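Local coordinates for envelopment polyprotein (Bovine Schmallenberg virus BH80/Germany/2011, PDB 7A56), which probably drives fusion of the viral and host membranes during entry, its Gc portion acting as a class II fusion glycoprotein, captured here in the postfusion trimer, at residues T58-G63 with S73-H78; A87-A92 with F345-Y350; S98-I103 with I204-E209. All coordinates share one frame; numbering follows the deposited sequence.

Contact 1 (T58-G63 with S73-H78)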
loop_
_atom_site.group_PDB
_atom_site.type_symbol
_atom_site.label_atom_id
_atom_site.label_comp_id
_atom_site.label_asym_id
_atom_site.label_seq_id
_atom_site.Cartn_x
_atom_site.Cartn_y
_atom_site.Cartn_z
ATOM N N THR A 58 -5.188 27.100 12.860
ATOM C CA THR A 58 -4.361 27.474 11.710
ATOM C C THR A 58 -4.891 28.778 11.121
ATOM O O THR A 58 -5.659 29.500 11.756
ATOM C CB THR A 58 -4.303 26.347 10.662
ATOM O OG1 THR A 58 -3.310 26.685 9.686
ATOM C CG2 THR A 58 -5.679 26.114 9.963
ATOM N N MET A 59 -4.467 29.113 9.905
ATOM C CA MET A 59 -4.868 30.408 9.371
ATOM C C MET A 59 -6.339 30.360 9.000
ATOM O O MET A 59 -6.915 29.294 8.812
ATOM C CB MET A 59 -3.992 30.777 8.174
ATOM C CG MET A 59 -4.416 30.199 6.866
ATOM S SD MET A 59 -3.768 28.649 6.306
ATOM C CE MET A 59 -2.107 28.469 6.955
ATOM N N THR A 60 -6.969 31.521 8.987
ATOM C CA THR A 60 -8.390 31.653 8.687
ATOM C C THR A 60 -8.560 32.693 7.596
ATOM O O THR A 60 -7.694 33.551 7.393
ATOM C CB THR A 60 -9.212 32.064 9.907
ATOM O OG1 THR A 60 -8.803 33.389 10.364
ATOM C CG2 THR A 60 -9.038 31.007 11.012
ATOM N N LEU A 61 -9.650 32.570 6.849
ATOM C CA LEU A 61 -10.001 33.554 5.816
ATOM C C LEU A 61 -11.284 34.234 6.237
ATOM O O LEU A 61 -12.241 33.557 6.612
ATOM C CB LEU A 61 -10.191 32.860 4.463
ATOM C CG LEU A 61 -8.902 32.267 3.899
ATOM C CD1 LEU A 61 -9.200 31.600 2.606
ATOM C CD2 LEU A 61 -7.936 33.406 3.652
ATOM N N ASN A 62 -11.328 35.567 6.181
ATOM C CA ASN A 62 -12.455 36.312 6.717
ATOM C C ASN A 62 -13.012 37.137 5.564
ATOM O O ASN A 62 -12.241 37.590 4.709
ATOM C CB ASN A 62 -11.984 37.186 7.942
ATOM C CG ASN A 62 -11.382 36.308 9.156
ATOM O OD1 ASN A 62 -10.322 35.581 9.043
ATOM N ND2 ASN A 62 -12.041 36.425 10.325
ATOM N N GLY A 63 -14.346 37.221 5.453
ATOM C CA GLY A 63 -14.944 37.868 4.291
ATOM C C GLY A 63 -16.368 38.299 4.578
ATOM O O GLY A 63 -16.871 38.119 5.685
ATOM N N SER A 73 -21.014 38.445 7.447
ATOM C CA SER A 73 -19.594 38.156 7.338
ATOM C C SER A 73 -19.393 36.684 7.618
ATOM O O SER A 73 -20.245 36.013 8.263
ATOM C CB SER A 73 -18.738 38.967 8.289
ATOM O OG SER A 73 -19.196 38.719 9.576
ATOM N N TYR A 74 -18.240 36.202 7.158
ATOM C CA TYR A 74 -17.917 34.777 7.374
ATOM C C TYR A 74 -16.466 34.591 7.790
ATOM O O TYR A 74 -15.596 35.476 7.646
ATOM C CB TYR A 74 -18.187 33.939 6.130
ATOM C CG TYR A 74 -17.310 34.254 4.963
ATOM C CD1 TYR A 74 -16.003 33.762 4.879
ATOM C CD2 TYR A 74 -17.801 35.024 3.915
ATOM C CE1 TYR A 74 -15.199 34.068 3.810
ATOM C CE2 TYR A 74 -17.027 35.315 2.825
ATOM C CZ TYR A 74 -15.735 34.843 2.760
ATOM O OH TYR A 74 -15.007 35.177 1.635
ATOM N N ILE A 75 -16.206 33.352 8.247
ATOM C CA ILE A 75 -14.862 32.873 8.478
ATOM C C ILE A 75 -14.780 31.473 7.878
ATOM O O ILE A 75 -15.747 30.694 7.914
ATOM C CB ILE A 75 -14.486 32.874 9.978
ATOM C CG1 ILE A 75 -13.007 32.482 10.155
ATOM C CG2 ILE A 75 -15.428 31.990 10.806
ATOM C CD1 ILE A 75 -12.435 32.881 11.486
ATOM N N GLU A 76 -13.677 31.210 7.227
ATOM C CA GLU A 76 -13.435 29.903 6.630
ATOM C C GLU A 76 -12.103 29.372 7.138
ATOM O O GLU A 76 -11.157 30.137 7.298
ATOM C CB GLU A 76 -13.426 30.037 5.110
ATOM C CG GLU A 76 -13.382 28.704 4.372
ATOM C CD GLU A 76 -11.954 28.296 3.992
ATOM O OE1 GLU A 76 -11.836 27.443 3.095
ATOM O OE2 GLU A 76 -10.949 28.846 4.551
ATOM N N SER A 77 -12.003 28.049 7.352
ATOM C CA SER A 77 -10.711 27.477 7.723
ATOM C C SER A 77 -10.798 25.976 7.437
ATOM O O SER A 77 -11.715 25.503 6.745
ATOM C CB SER A 77 -10.357 27.791 9.181
ATOM O OG SER A 77 -8.994 27.509 9.467
ATOM N N HIS A 78 -9.841 25.225 7.968
ATOM C CA HIS A 78 -9.806 23.777 7.746
ATOM C C HIS A 78 -9.106 23.119 8.921
ATOM O O HIS A 78 -8.305 23.755 9.624
ATOM C CB HIS A 78 -9.071 23.409 6.449
ATOM C CG HIS A 78 -7.766 24.132 6.280
ATOM N ND1 HIS A 78 -7.634 25.275 5.507
ATOM C CD2 HIS A 78 -6.551 23.917 6.830
ATOM C CE1 HIS A 78 -6.392 25.723 5.582
ATOM N NE2 HIS A 78 -5.712 24.918 6.378
HETATM O O HOH W 1 -8.115 27.331 12.613
HETATM O O HOH W 2 -8.160 29.339 5.552
#
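Leu61, Asn62 and Gly63 pair with Glu76, Ile75 and Tyr74 in an antiparallel beta hairpin, made of strands 61-67 and 70-80. Leu61 with Glu76 and Gly63 with Tyr74 are hydrogen-bonded pairs, and the straightest of their backbone bonds is Leu61 N to Glu76 O, 2.9 Å at 172°. Between them sits the non-hydrogen-bonded pair Asn62-Ile75. The Tyr74 ring lies against Gly63 in a CH-pi contact: Gly63 CA is over one ring face, displaced toward the rim, 3.7 Å from the centroid of the Tyr74 ring. Tyr74 CG stands between its backbone N and carbonyl carbon (chi1 66°), which starts the ring on this course. On the same face Leu61 and Glu76 run side by side, Leu61 CD1 3.8 Å from Glu76 OE2, and a water donates to that carboxylate oxygen. On the other face Ile75 CD1 reaches Thr60 CB at 3.7 Å and also touches Asn62 ND2. Thr60 OG1 donates to Asn62 OD1 at 3.0 Å, in the amide plane and on a lone pair, which helps fix the rotation of that amide. At the Thr58 end of the pairing a side chain bridges the two segments: Ser77 OG donates to Met59 O at 2.8 Å, and a water held by Thr58 N donates to the same hydroxyl. Next to it, Met59 SD approaches His78 CE1 obliquely at 4.0 Å. His78 NE2 and Thr58 OG1 both bond Asp229 of one neighbouring subunit, while Leu61 packs on Leu61 of the other, so the hairpin lies at the trimer interface. Strand 61-67 is an outermost strand of its sheet within the chain; strand 70-80 lies between it and strand 335-343, where Ser73, Ile75 and Ser77 make backbone bonds to Gly343, Ile340 and Tyr338.

Contact 2 (A87-A92 with F345-Y350)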
loop_
_atom_site.group_PDB
_atom_site.type_symbol
_atom_site.label_atom_id
_atom_site.label_comp_id
_atom_site.label_asym_id
_atom_site.label_seq_id
_atom_site.Cartn_x
_atom_site.Cartn_y
_atom_site.Cartn_z
ATOM N N ALA A 87 -10.967 22.317 16.666
ATOM C CA ALA A 87 -10.502 23.693 16.435
ATOM C C ALA A 87 -11.535 24.650 17.003
ATOM O O ALA A 87 -12.734 24.344 16.960
ATOM C CB ALA A 87 -10.350 24.012 14.914
ATOM N N GLY A 88 -11.106 25.804 17.540
ATOM C CA GLY A 88 -12.039 26.746 18.157
ATOM C C GLY A 88 -12.222 27.992 17.317
ATOM O O GLY A 88 -11.271 28.463 16.692
ATOM N N ILE A 89 -13.456 28.496 17.267
ATOM C CA ILE A 89 -13.778 29.791 16.654
ATOM C C ILE A 89 -14.519 30.600 17.676
ATOM O O ILE A 89 -15.588 30.191 18.138
ATOM C CB ILE A 89 -14.619 29.684 15.375
ATOM C CG1 ILE A 89 -13.920 28.798 14.345
ATOM C CG2 ILE A 89 -14.910 31.114 14.773
ATOM C CD1 ILE A 89 -12.815 29.519 13.585
ATOM N N ASN A 90 -13.987 31.778 17.988
ATOM C CA ASN A 90 -14.660 32.743 18.842
ATOM C C ASN A 90 -15.500 33.731 18.019
ATOM O O ASN A 90 -15.053 34.250 16.985
ATOM C CB ASN A 90 -13.605 33.462 19.673
ATOM C CG ASN A 90 -14.191 34.504 20.579
ATOM O OD1 ASN A 90 -14.996 34.193 21.467
ATOM N ND2 ASN A 90 -13.767 35.749 20.392
ATOM N N ILE A 91 -16.752 33.900 18.443
ATOM C CA ILE A 91 -17.724 34.797 17.839
ATOM C C ILE A 91 -17.799 36.039 18.718
ATOM O O ILE A 91 -18.061 35.927 19.938
ATOM C CB ILE A 91 -19.113 34.146 17.736
ATOM C CG1 ILE A 91 -19.019 32.672 17.247
ATOM C CG2 ILE A 91 -19.980 35.003 16.830
ATOM C CD1 ILE A 91 -18.365 32.599 15.886
ATOM N N ALA A 92 -17.662 37.209 18.080
ATOM C CA ALA A 92 -17.670 38.484 18.788
ATOM C C ALA A 92 -18.499 39.520 18.036
ATOM O O ALA A 92 -18.618 39.488 16.805
ATOM C CB ALA A 92 -16.229 39.002 18.969
ATOM N N PHE A 345 -20.716 39.769 12.352
ATOM C CA PHE A 345 -19.866 39.395 13.469
ATOM C C PHE A 345 -18.395 39.461 13.081
ATOM O O PHE A 345 -18.041 39.495 11.901
ATOM C CB PHE A 345 -20.239 37.990 13.961
ATOM C CG PHE A 345 -21.635 37.924 14.446
ATOM C CD1 PHE A 345 -21.959 38.408 15.694
ATOM C CD2 PHE A 345 -22.631 37.455 13.637
ATOM C CE1 PHE A 345 -23.246 38.380 16.149
ATOM C CE2 PHE A 345 -23.938 37.436 14.089
ATOM C CZ PHE A 345 -24.237 37.877 15.353
ATOM N N ASP A 346 -17.548 39.512 14.108
ATOM C CA ASP A 346 -16.123 39.235 13.971
ATOM C C ASP A 346 -15.855 37.814 14.451
ATOM O O ASP A 346 -16.465 37.334 15.409
ATOM C CB ASP A 346 -15.255 40.178 14.799
ATOM C CG ASP A 346 -15.298 41.642 14.306
ATOM O OD1 ASP A 346 -15.665 41.930 13.132
ATOM O OD2 ASP A 346 -14.923 42.502 15.136
ATOM N N TYR A 347 -14.911 37.161 13.805
ATOM C CA TYR A 347 -14.578 35.794 14.153
ATOM C C TYR A 347 -13.070 35.629 14.319
ATOM O O TYR A 347 -12.290 36.163 13.522
ATOM C CB TYR A 347 -15.028 34.870 13.058
ATOM C CG TYR A 347 -16.420 35.043 12.536
ATOM C CD1 TYR A 347 -17.492 34.345 13.106
ATOM C CD2 TYR A 347 -16.663 35.790 11.380
ATOM C CE1 TYR A 347 -18.788 34.435 12.569
ATOM C CE2 TYR A 347 -17.965 35.922 10.871
ATOM C CZ TYR A 347 -19.012 35.254 11.474
ATOM O OH TYR A 347 -20.256 35.330 10.938
ATOM N N ASN A 348 -12.640 34.864 15.315
ATOM C CA ASN A 348 -11.232 34.514 15.304
ATOM C C ASN A 348 -10.992 33.095 15.836
ATOM O O ASN A 348 -11.613 32.658 16.802
ATOM C CB ASN A 348 -10.409 35.492 16.120
ATOM C CG ASN A 348 -10.668 35.363 17.586
ATOM O OD1 ASN A 348 -11.694 35.824 18.077
ATOM N ND2 ASN A 348 -9.753 34.708 18.306
ATOM N N ALA A 349 -9.983 32.449 15.286
ATOM C CA ALA A 349 -9.621 31.103 15.733
ATOM C C ALA A 349 -8.951 31.146 17.102
ATOM O O ALA A 349 -8.310 32.139 17.475
ATOM C CB ALA A 349 -8.683 30.459 14.710
ATOM N N TYR A 350 -9.057 30.034 17.839
ATOM C CA TYR A 350 -8.317 29.889 19.086
ATOM C C TYR A 350 -8.076 28.406 19.352
ATOM O O TYR A 350 -8.712 27.521 18.747
ATOM C CB TYR A 350 -9.039 30.542 20.292
ATOM C CG TYR A 350 -10.244 29.758 20.747
ATOM C CD1 TYR A 350 -11.535 30.007 20.161
ATOM C CD2 TYR A 350 -10.113 28.759 21.725
ATOM C CE1 TYR A 350 -12.639 29.261 20.555
ATOM C CE2 TYR A 350 -11.182 28.005 22.124
ATOM C CZ TYR A 350 -12.435 28.235 21.533
ATOM O OH TYR A 350 -13.485 27.455 21.943
#
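Tyr350 lies flat against Gly88, with Gly88 CA over one face of the ring, offset toward the rim and 3.8 Å from the centroid of the Tyr350 ring, a CH-pi contact. The ring's edge meets the backbone further along, Tyr350 CD1 standing 3.7 Å from Asn90 N. On the same face two amides cross obliquely, their planes 70° apart. Asn90 ND2 nevertheless donates well to Asn348 OD1, at 3.1 Å and 165°: the acceptor lies in the amide plane of Asn90, and the donor in the carbonyl plane of Asn348. Asn90 CG, anti to its backbone N (chi1 179°), is placed where the amide can reach Asn348; ND2 has a second partner in Ser98 OG. Beneath these side chains strand 346-350 pairs antiparallel with strand 86-92, whose other neighbour is strand 98-134; Asn90 N gives Asn348 O a bond of 2.8 Å, while the bond from Gly88 N to Tyr350 O is weak. The opposite face is apolar apart from the Tyr347 hydroxyl. Ile91 and Tyr347 lie side by side, Ile91 CD1 in the ring plane at the edge, 3.4 Å from Tyr347 CD1. Ile89 CG2 crosses to Tyr347 CB at 4.1 Å, and Ile91 CG2 comes obliquely to the Phe345 ring, while Ala92 O lies in that ring's plane at its edge. A sodium ion lies about 4 Å from the Tyr350 side chain. One face thus carries the Asn90-Asn348 amide bond and the Tyr350 ring on Gly88; the isoleucine face packs inward on strands 70-80 and 335-343, where Ser73 O and Leu342 N satisfy the Tyr347 hydroxyl.

Contact 3 (S98-I103 with I204-E209)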
loop_
_atom_site.group_PDB
_atom_site.type_symbol
_atom_site.label_atom_id
_atom_site.label_comp_id
_atom_site.label_asym_id
_atom_site.label_seq_id
_atom_site.Cartn_x
_atom_site.Cartn_y
_atom_site.Cartn_z
ATOM N N SER A 98 -16.627 39.581 23.056
ATOM C CA SER A 98 -16.814 38.171 22.713
ATOM C C SER A 98 -18.184 37.673 23.164
ATOM O O SER A 98 -18.673 38.036 24.230
ATOM C CB SER A 98 -15.713 37.319 23.358
ATOM O OG SER A 98 -14.492 37.433 22.633
ATOM N N LEU A 99 -18.800 36.823 22.352
ATOM C CA LEU A 99 -20.145 36.329 22.614
ATOM C C LEU A 99 -20.118 34.846 22.948
ATOM O O LEU A 99 -20.523 34.451 24.049
ATOM C CB LEU A 99 -21.050 36.579 21.398
ATOM C CG LEU A 99 -21.361 38.025 20.974
ATOM C CD1 LEU A 99 -21.650 38.065 19.498
ATOM C CD2 LEU A 99 -22.564 38.561 21.739
ATOM N N PHE A 100 -19.646 34.006 22.030
ATOM C CA PHE A 100 -19.584 32.582 22.367
ATOM C C PHE A 100 -18.626 31.913 21.407
ATOM O O PHE A 100 -18.069 32.559 20.521
ATOM C CB PHE A 100 -20.967 31.898 22.355
ATOM C CG PHE A 100 -21.667 31.942 21.011
ATOM C CD1 PHE A 100 -22.463 33.026 20.684
ATOM C CD2 PHE A 100 -21.563 30.883 20.118
ATOM C CE1 PHE A 100 -23.107 33.102 19.480
ATOM C CE2 PHE A 100 -22.194 30.943 18.865
ATOM C CZ PHE A 100 -22.990 32.062 18.561
ATOM N N SER A 101 -18.475 30.591 21.554
ATOM C CA SER A 101 -17.534 29.842 20.741
ATOM C C SER A 101 -18.247 28.708 20.001
ATOM O O SER A 101 -19.257 28.165 20.476
ATOM C CB SER A 101 -16.405 29.285 21.597
ATOM O OG SER A 101 -16.889 28.171 22.308
ATOM N N ILE A 102 -17.758 28.441 18.790
ATOM C CA ILE A 102 -18.137 27.284 17.983
ATOM C C ILE A 102 -16.875 26.462 17.820
ATOM O O ILE A 102 -15.841 26.995 17.395
ATOM C CB ILE A 102 -18.695 27.708 16.614
ATOM C CG1 ILE A 102 -19.986 28.546 16.779
ATOM C CG2 ILE A 102 -18.956 26.526 15.723
ATOM C CD1 ILE A 102 -20.566 29.069 15.454
ATOM N N ILE A 103 -16.964 25.171 18.116
ATOM C CA ILE A 103 -15.839 24.244 17.983
ATOM C C ILE A 103 -16.152 23.299 16.832
ATOM O O ILE A 103 -17.274 22.782 16.739
ATOM C CB ILE A 103 -15.613 23.507 19.313
ATOM C CG1 ILE A 103 -15.043 24.498 20.358
ATOM C CG2 ILE A 103 -14.683 22.258 19.185
ATOM C CD1 ILE A 103 -15.199 23.961 21.808
ATOM N N ILE A 204 -20.364 20.005 15.118
ATOM C CA ILE A 204 -20.359 21.408 15.550
ATOM C C ILE A 204 -20.603 21.395 17.045
ATOM O O ILE A 204 -21.687 21.014 17.511
ATOM C CB ILE A 204 -21.454 22.221 14.842
ATOM C CG1 ILE A 204 -21.341 22.092 13.326
ATOM C CG2 ILE A 204 -21.376 23.765 15.235
ATOM C CD1 ILE A 204 -20.033 22.629 12.772
ATOM N N THR A 205 -19.636 21.861 17.816
ATOM C CA THR A 205 -19.754 21.790 19.265
ATOM C C THR A 205 -19.963 23.203 19.816
ATOM O O THR A 205 -19.134 24.108 19.602
ATOM C CB THR A 205 -18.527 21.101 19.849
ATOM O OG1 THR A 205 -18.554 19.724 19.425
ATOM C CG2 THR A 205 -18.484 21.152 21.403
ATOM N N MET A 206 -21.117 23.410 20.436
ATOM C CA MET A 206 -21.434 24.645 21.130
ATOM C C MET A 206 -21.619 24.284 22.597
ATOM O O MET A 206 -21.505 23.115 22.991
ATOM C CB MET A 206 -22.655 25.332 20.499
ATOM C CG MET A 206 -22.336 26.002 19.097
ATOM S SD MET A 206 -23.770 27.027 18.619
ATOM C CE MET A 206 -24.931 25.616 18.405
ATOM N N ALA A 207 -21.836 25.283 23.418
ATOM C CA ALA A 207 -21.897 25.063 24.862
ATOM C C ALA A 207 -22.905 23.969 25.227
ATOM O O ALA A 207 -24.093 24.054 24.894
ATOM C CB ALA A 207 -22.259 26.375 25.565
ATOM N N HIS A 208 -22.418 22.936 25.892
ATOM C CA HIS A 208 -23.234 21.792 26.295
ATOM C C HIS A 208 -24.169 21.227 25.220
ATOM O O HIS A 208 -25.173 20.579 25.558
ATOM C CB HIS A 208 -24.082 22.146 27.519
ATOM C CG HIS A 208 -23.284 22.652 28.682
ATOM N ND1 HIS A 208 -22.441 21.842 29.419
ATOM C CD2 HIS A 208 -23.204 23.888 29.237
ATOM C CE1 HIS A 208 -21.871 22.558 30.373
ATOM N NE2 HIS A 208 -22.324 23.800 30.289
ATOM N N GLU A 209 -23.892 21.465 23.937
ATOM C CA GLU A 209 -24.602 20.680 22.933
ATOM C C GLU A 209 -23.719 20.500 21.709
ATOM O O GLU A 209 -23.040 21.438 21.273
ATOM C CB GLU A 209 -25.945 21.332 22.550
ATOM C CG GLU A 209 -26.925 20.309 21.911
ATOM C CD GLU A 209 -28.411 20.741 21.986
ATOM O OE1 GLU A 209 -28.655 21.963 22.223
ATOM O OE2 GLU A 209 -29.312 19.837 21.814
HETATM O O HOH W 3 -18.187 25.587 21.928
HETATM O O HOH W 4 -21.079 28.242 22.426
#
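Thr205 O is gripped twice, by Ile103 N at 2.8 Å and by a water that donates to Thr205 O at 2.9 Å. The same water lies 2.9 Å from Ser101 OG, linking that hydroxyl to the partner strand. Ile103 and Thr205 form an antiparallel hydrogen-bonded pair, completed by the nearly straight bond from Thr205 N to Ile103 O, 2.8 Å at 173°. Past it the strands part as residues 206-209 make a type II beta turn, and a second water fills in: it donates to Ser101 O at 2.7 Å and accepts from Ala207 N. On one face the side chains lie side by side, Ile102 CG2 meeting Ile204 CG2 at 3.7 Å and Ile102 CG1 touching Met206 CG. Met206 SD then comes obliquely to Phe100 CE2 at 4.2 Å, a Met-aromatic contact. Helix 23-40 packs on the Phe100-Met206 end, Ile27 and Gln31 on Phe100 and Ile34 on Met206. Ile103, on the other face, packs on Ile52, Pro54 and Tyr350. Strand 98-134 lies between strands 197-206 and 86-92, pairing with both, with a classic beta bulge where Leu99 and Phe100 both face Ile91.

Starting from the N terminus, contact 1 closes first, a short hairpin loop with nine residues between its two segments. Strand 70-80 then leads to strand 86-92, which opens contact 2; its partner arrives only some 250 residues later. Inside that long loop contact 3 is nested, strand 98-134 following 86-92 and meeting strand 197-206. Contact 1 lies in series with both. Contacts 1 and 2 touch through the Ser73 hydrogen bonds to Phe345 and Tyr347 and through packing of Ile75 on Tyr347. Contacts 2 and 3 share a sheet through the neighbouring strands 86-92 and 98-134, whereas contacts 1 and 3 do not touch, their centres about 17 Å apart.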